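Local coordinates for putative uncharacterized protein smu.1108c (PDB 3L7Y) that probably acts as a magnesium-dependent phosphatase of the haloacid dehalogenase superfamily, at residues R59-R70 and S290-L300. Numbering follows the deposited sequence.
Sequences RFQRILKQLQER and SGVLDVIDNYL
With CG anti to the backbone N (chi1 -179°) and the rest of the chain extended, Arg59 runs past Leu293 CD1 and delivers its guanidinium side-on to Asp297: NE lies 3.0 Å and NH2 3.2 Å from the single oxygen OD2, which sits in the guanidinium plane. One face of that group rests over the Leu293 carbonyl and Asp294 N, while a water takes a weak bond from NH1 and a firmer one with Ser290 OG. The ring of Phe60 presents its edge, CD1, to Leu293 CD2 at 4.0 Å and otherwise sits among Phe48, Phe74 and Phe89. Bent at chi2 and chi3, Arg62 folds over to grip the carboxylate of Asp297 end-on, Arg62 NH2 to the syn lone pair of Asp297 OD1 at 2.7 Å and Arg62 NH1 to Asp297 OD2 at 3.0 Å, the two planes 30° apart. Beneath this network Ile63 fits knob-into-hole among Leu293, Ile296, Asp297 and Leu300; its CG2 meets Ile296 CG2 at 3.5 Å, and CD1 reaches Leu293 CB. Gln66 lays CB against Leu300 CD1 at 3.8 Å, and Leu67 CD2 touches both Ile296 CG2 and Leu300 CD2, with Ile40 of the central strand 39-42 also against Leu67. At the end, Arg70 holds a guanidinium face over Leu300 CD2. The segments cross at 35° on one side of the Rossmann-like core sheet, joining helix 57-69, in the crossover between parallel strands 39-42 and 73-77, to the C-terminal helix. With three N-H donors on OD2, the two arginines probably favour ionised Asp297, their polar network flanking an aliphatic interface.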
loop_
_atom_site.group_PDB
_atom_site.type_symbol
_atom_site.label_atom_id
_atom_site.label_comp_id
_atom_site.label_asym_id
_atom_site.label_seq_id
_atom_site.Cartn_x
_atom_site.Cartn_y
_atom_site.Cartn_z
ATOM N N ARG A 59 -4.254 -15.402 17.005
ATOM C CA ARG A 59 -4.894 -14.283 17.685
ATOM C C ARG A 59 -5.749 -13.531 16.678
ATOM O O ARG A 59 -6.866 -13.117 16.992
ATOM C CB ARG A 59 -3.861 -13.358 18.347
ATOM C CG ARG A 59 -4.462 -12.179 19.104
ATOM C CD ARG A 59 -3.398 -11.332 19.806
ATOM N NE ARG A 59 -4.005 -10.326 20.674
ATOM C CZ ARG A 59 -3.335 -9.368 21.308
ATOM N NH1 ARG A 59 -2.015 -9.272 21.179
ATOM N NH2 ARG A 59 -3.988 -8.504 22.072
ATOM N N PHE A 60 -5.229 -13.376 15.461
ATOM C CA PHE A 60 -5.962 -12.663 14.427
ATOM C C PHE A 60 -7.263 -13.355 14.036
ATOM O O PHE A 60 -8.306 -12.717 13.936
ATOM C CB PHE A 60 -5.131 -12.464 13.156
ATOM C CG PHE A 60 -5.942 -11.911 12.014
ATOM C CD1 PHE A 60 -6.364 -10.587 12.027
ATOM C CD2 PHE A 60 -6.323 -12.716 10.960
ATOM C CE1 PHE A 60 -7.135 -10.079 10.991
ATOM C CE2 PHE A 60 -7.089 -12.215 9.919
ATOM C CZ PHE A 60 -7.499 -10.894 9.937
ATOM N N GLN A 61 -7.199 -14.654 13.775
ATOM C CA GLN A 61 -8.389 -15.356 13.325
ATOM C C GLN A 61 -9.497 -15.307 14.385
ATOM O O GLN A 61 -10.677 -15.235 14.054
ATOM C CB GLN A 61 -8.054 -16.794 12.893
ATOM C CG GLN A 61 -7.330 -16.839 11.545
ATOM C CD GLN A 61 -6.973 -18.239 11.090
ATOM O OE1 GLN A 61 -6.347 -19.003 11.827
ATOM N NE2 GLN A 61 -7.354 -18.576 9.855
ATOM N N ARG A 62 -9.113 -15.330 15.658
ATOM C CA ARG A 62 -10.086 -15.232 16.738
ATOM C C ARG A 62 -10.671 -13.819 16.784
ATOM O O ARG A 62 -11.863 -13.626 17.032
ATOM C CB ARG A 62 -9.437 -15.601 18.078
ATOM C CG ARG A 62 -10.428 -15.959 19.176
ATOM C CD ARG A 62 -10.811 -14.751 20.019
ATOM N NE ARG A 62 -9.644 -14.161 20.675
ATOM C CZ ARG A 62 -9.065 -13.008 21.004
ATOM N NH1 ARG A 62 -7.932 -12.500 21.475
ATOM N NH2 ARG A 62 -9.384 -11.867 20.404
ATOM N N ILE A 63 -9.821 -12.827 16.546
ATOM C CA ILE A 63 -10.289 -11.453 16.446
ATOM C C ILE A 63 -11.239 -11.314 15.261
ATOM O O ILE A 63 -12.279 -10.673 15.361
ATOM C CB ILE A 63 -9.122 -10.477 16.329
ATOM C CG1 ILE A 63 -8.392 -10.382 17.667
ATOM C CG2 ILE A 63 -9.607 -9.098 15.917
ATOM C CD1 ILE A 63 -7.255 -9.372 17.662
ATOM N N LEU A 64 -10.904 -11.972 14.159
ATOM C CA LEU A 64 -11.669 -11.834 12.929
ATOM C C LEU A 64 -13.086 -12.362 13.144
ATOM O O LEU A 64 -14.059 -11.774 12.669
ATOM C CB LEU A 64 -10.982 -12.616 11.798
ATOM C CG LEU A 64 -10.965 -12.049 10.381
ATOM C CD1 LEU A 64 -11.076 -13.198 9.356
ATOM C CD2 LEU A 64 -12.052 -10.987 10.163
ATOM N N LYS A 65 -13.194 -13.491 13.844
ATOM C CA LYS A 65 -14.493 -14.065 14.160
ATOM C C LYS A 65 -15.311 -13.064 14.958
ATOM O O LYS A 65 -16.516 -12.924 14.752
ATOM C CB LYS A 65 -14.328 -15.363 14.952
ATOM C CG LYS A 65 -15.474 -15.658 15.916
ATOM N N GLN A 66 -14.659 -12.371 15.851
ATOM C CA GLN A 66 -15.358 -11.379 16.620
ATOM C C GLN A 66 -15.823 -10.210 15.809
ATOM O O GLN A 66 -16.940 -9.812 15.926
ATOM C CB GLN A 66 -14.497 -10.949 17.746
ATOM C CG GLN A 66 -14.267 -12.080 18.619
ATOM C CD GLN A 66 -14.236 -11.641 19.964
ATOM O OE1 GLN A 66 -13.202 -11.720 20.614
ATOM N NE2 GLN A 66 -15.349 -11.099 20.419
ATOM N N LEU A 67 -14.962 -9.723 14.937
ATOM C CA LEU A 67 -15.322 -8.577 14.115
ATOM C C LEU A 67 -16.533 -8.940 13.267
ATOM O O LEU A 67 -17.481 -8.172 13.149
ATOM C CB LEU A 67 -14.156 -8.157 13.215
ATOM C CG LEU A 67 -12.874 -7.710 13.915
ATOM C CD1 LEU A 67 -11.816 -7.394 12.874
ATOM C CD2 LEU A 67 -13.108 -6.490 14.847
ATOM N N GLN A 68 -16.504 -10.133 12.695
ATOM C CA GLN A 68 -17.571 -10.558 11.800
ATOM C C GLN A 68 -18.915 -10.650 12.511
ATOM O O GLN A 68 -19.923 -10.143 12.009
ATOM C CB GLN A 68 -17.208 -11.882 11.125
ATOM C CG GLN A 68 -16.073 -11.737 10.128
ATOM C CD GLN A 68 -15.643 -13.054 9.526
ATOM O OE1 GLN A 68 -15.283 -13.991 10.240
ATOM N NE2 GLN A 68 -15.673 -13.132 8.203
ATOM N N GLU A 69 -18.935 -11.271 13.687
ATOM C CA GLU A 69 -20.203 -11.415 14.389
ATOM C C GLU A 69 -20.737 -10.073 14.886
ATOM O O GLU A 69 -21.877 -9.982 15.310
ATOM C CB GLU A 69 -20.137 -12.466 15.504
ATOM C CG GLU A 69 -19.125 -12.195 16.599
ATOM C CD GLU A 69 -19.075 -13.319 17.630
ATOM O OE1 GLU A 69 -18.364 -13.166 18.647
ATOM O OE2 GLU A 69 -19.747 -14.354 17.424
ATOM N N ARG A 70 -19.924 -9.041 14.826
ATOM C CA ARG A 70 -20.348 -7.690 15.106
ATOM C C ARG A 70 -20.546 -6.818 13.867
ATOM O O ARG A 70 -20.739 -5.682 13.960
ATOM C CB ARG A 70 -19.327 -7.014 15.954
ATOM C CG ARG A 70 -19.558 -7.267 17.319
ATOM C CD ARG A 70 -18.455 -6.835 18.076
ATOM N NE ARG A 70 -18.469 -7.687 19.201
ATOM C CZ ARG A 70 -18.096 -7.368 20.420
ATOM N NH1 ARG A 70 -17.583 -6.170 20.698
ATOM N NH2 ARG A 70 -18.219 -8.302 21.351
ATOM N N SER A 290 2.727 -6.698 18.268
ATOM C CA SER A 290 1.332 -6.901 17.892
ATOM C C SER A 290 0.487 -5.657 18.163
ATOM O O SER A 290 -0.629 -5.747 18.688
ATOM C CB SER A 290 0.750 -8.105 18.635
ATOM O OG SER A 290 1.202 -9.312 18.047
ATOM N N GLY A 291 1.022 -4.497 17.787
ATOM C CA GLY A 291 0.387 -3.231 18.104
ATOM C C GLY A 291 -1.026 -3.107 17.569
ATOM O O GLY A 291 -1.893 -2.502 18.204
ATOM N N VAL A 292 -1.260 -3.667 16.389
ATOM C CA VAL A 292 -2.577 -3.599 15.769
ATOM C C VAL A 292 -3.609 -4.471 16.487
ATOM O O VAL A 292 -4.707 -4.016 16.781
ATOM C CB VAL A 292 -2.524 -4.016 14.273
ATOM C CG1 VAL A 292 -3.917 -4.215 13.738
ATOM C CG2 VAL A 292 -1.779 -2.969 13.439
ATOM N N LEU A 293 -3.272 -5.734 16.735
ATOM C CA LEU A 293 -4.228 -6.656 17.346
ATOM C C LEU A 293 -4.490 -6.221 18.780
ATOM O O LEU A 293 -5.587 -6.391 19.313
ATOM C CB LEU A 293 -3.712 -8.094 17.312
ATOM C CG LEU A 293 -3.415 -8.641 15.908
ATOM C CD1 LEU A 293 -2.982 -10.081 16.006
ATOM C CD2 LEU A 293 -4.624 -8.520 14.975
ATOM N N ASP A 294 -3.470 -5.643 19.395
ATOM C CA ASP A 294 -3.584 -5.184 20.780
ATOM C C ASP A 294 -4.677 -4.131 20.884
ATOM O O ASP A 294 -5.548 -4.203 21.759
ATOM C CB ASP A 294 -2.249 -4.632 21.266
ATOM C CG ASP A 294 -2.361 -3.926 22.600
ATOM O OD1 ASP A 294 -1.888 -2.771 22.690
ATOM O OD2 ASP A 294 -2.931 -4.517 23.548
ATOM N N VAL A 295 -4.631 -3.151 19.994
ATOM C CA VAL A 295 -5.622 -2.083 19.970
ATOM C C VAL A 295 -6.996 -2.649 19.654
ATOM O O VAL A 295 -7.979 -2.253 20.260
ATOM C CB VAL A 295 -5.253 -0.994 18.940
ATOM C CG1 VAL A 295 -6.421 -0.032 18.716
ATOM C CG2 VAL A 295 -4.009 -0.248 19.394
ATOM N N ILE A 296 -7.062 -3.595 18.723
ATOM C CA ILE A 296 -8.341 -4.182 18.351
ATOM C C ILE A 296 -8.963 -4.987 19.490
ATOM O O ILE A 296 -10.157 -4.855 19.740
ATOM C CB ILE A 296 -8.251 -5.074 17.088
ATOM C CG1 ILE A 296 -7.731 -4.275 15.889
ATOM C CG2 ILE A 296 -9.617 -5.668 16.777
ATOM C CD1 ILE A 296 -7.406 -5.175 14.659
ATOM N N ASP A 297 -8.168 -5.828 20.164
ATOM C CA ASP A 297 -8.644 -6.549 21.341
ATOM C C ASP A 297 -9.069 -5.597 22.457
ATOM O O ASP A 297 -9.996 -5.888 23.210
ATOM C CB ASP A 297 -7.596 -7.537 21.865
ATOM C CG ASP A 297 -7.793 -8.940 21.323
ATOM O OD1 ASP A 297 -8.904 -9.248 20.831
ATOM O OD2 ASP A 297 -6.840 -9.744 21.399
ATOM N N ASN A 298 -8.373 -4.469 22.568
ATOM C CA ASN A 298 -8.740 -3.435 23.523
ATOM C C ASN A 298 -10.110 -2.866 23.172
ATOM O O ASN A 298 -10.962 -2.696 24.045
ATOM C CB ASN A 298 -7.694 -2.308 23.519
ATOM C CG ASN A 298 -7.851 -1.357 24.682
ATOM O OD1 ASN A 298 -7.831 -0.138 24.511
ATOM N ND2 ASN A 298 -8.011 -1.908 25.871
ATOM N N TYR A 299 -10.321 -2.563 21.893
ATOM C CA TYR A 299 -11.604 -2.014 21.471
ATOM C C TYR A 299 -12.721 -3.015 21.717
ATOM O O TYR A 299 -13.758 -2.666 22.283
ATOM C CB TYR A 299 -11.623 -1.574 20.000
ATOM C CG TYR A 299 -13.026 -1.211 19.554
ATOM C CD1 TYR A 299 -13.590 0.018 19.894
ATOM C CD2 TYR A 299 -13.806 -2.112 18.841
ATOM C CE1 TYR A 299 -14.886 0.351 19.512
ATOM C CE2 TYR A 299 -15.102 -1.792 18.451
ATOM C CZ TYR A 299 -15.639 -0.559 18.791
ATOM O OH TYR A 299 -16.928 -0.244 18.414
ATOM N N LEU A 300 -12.500 -4.248 21.290
ATOM C CA LEU A 300 -13.459 -5.284 21.494
ATOM C C LEU A 300 -13.756 -5.475 22.982
ATOM O O LEU A 300 -14.878 -5.607 23.357
ATOM C CB LEU A 300 -13.000 -6.594 20.870
ATOM C CG LEU A 300 -12.977 -6.782 19.358
ATOM C CD1 LEU A 300 -12.400 -8.076 19.043
ATOM C CD2 LEU A 300 -14.280 -6.636 18.795
HETATM O O HOH W 1 0.308 -11.354 19.876
#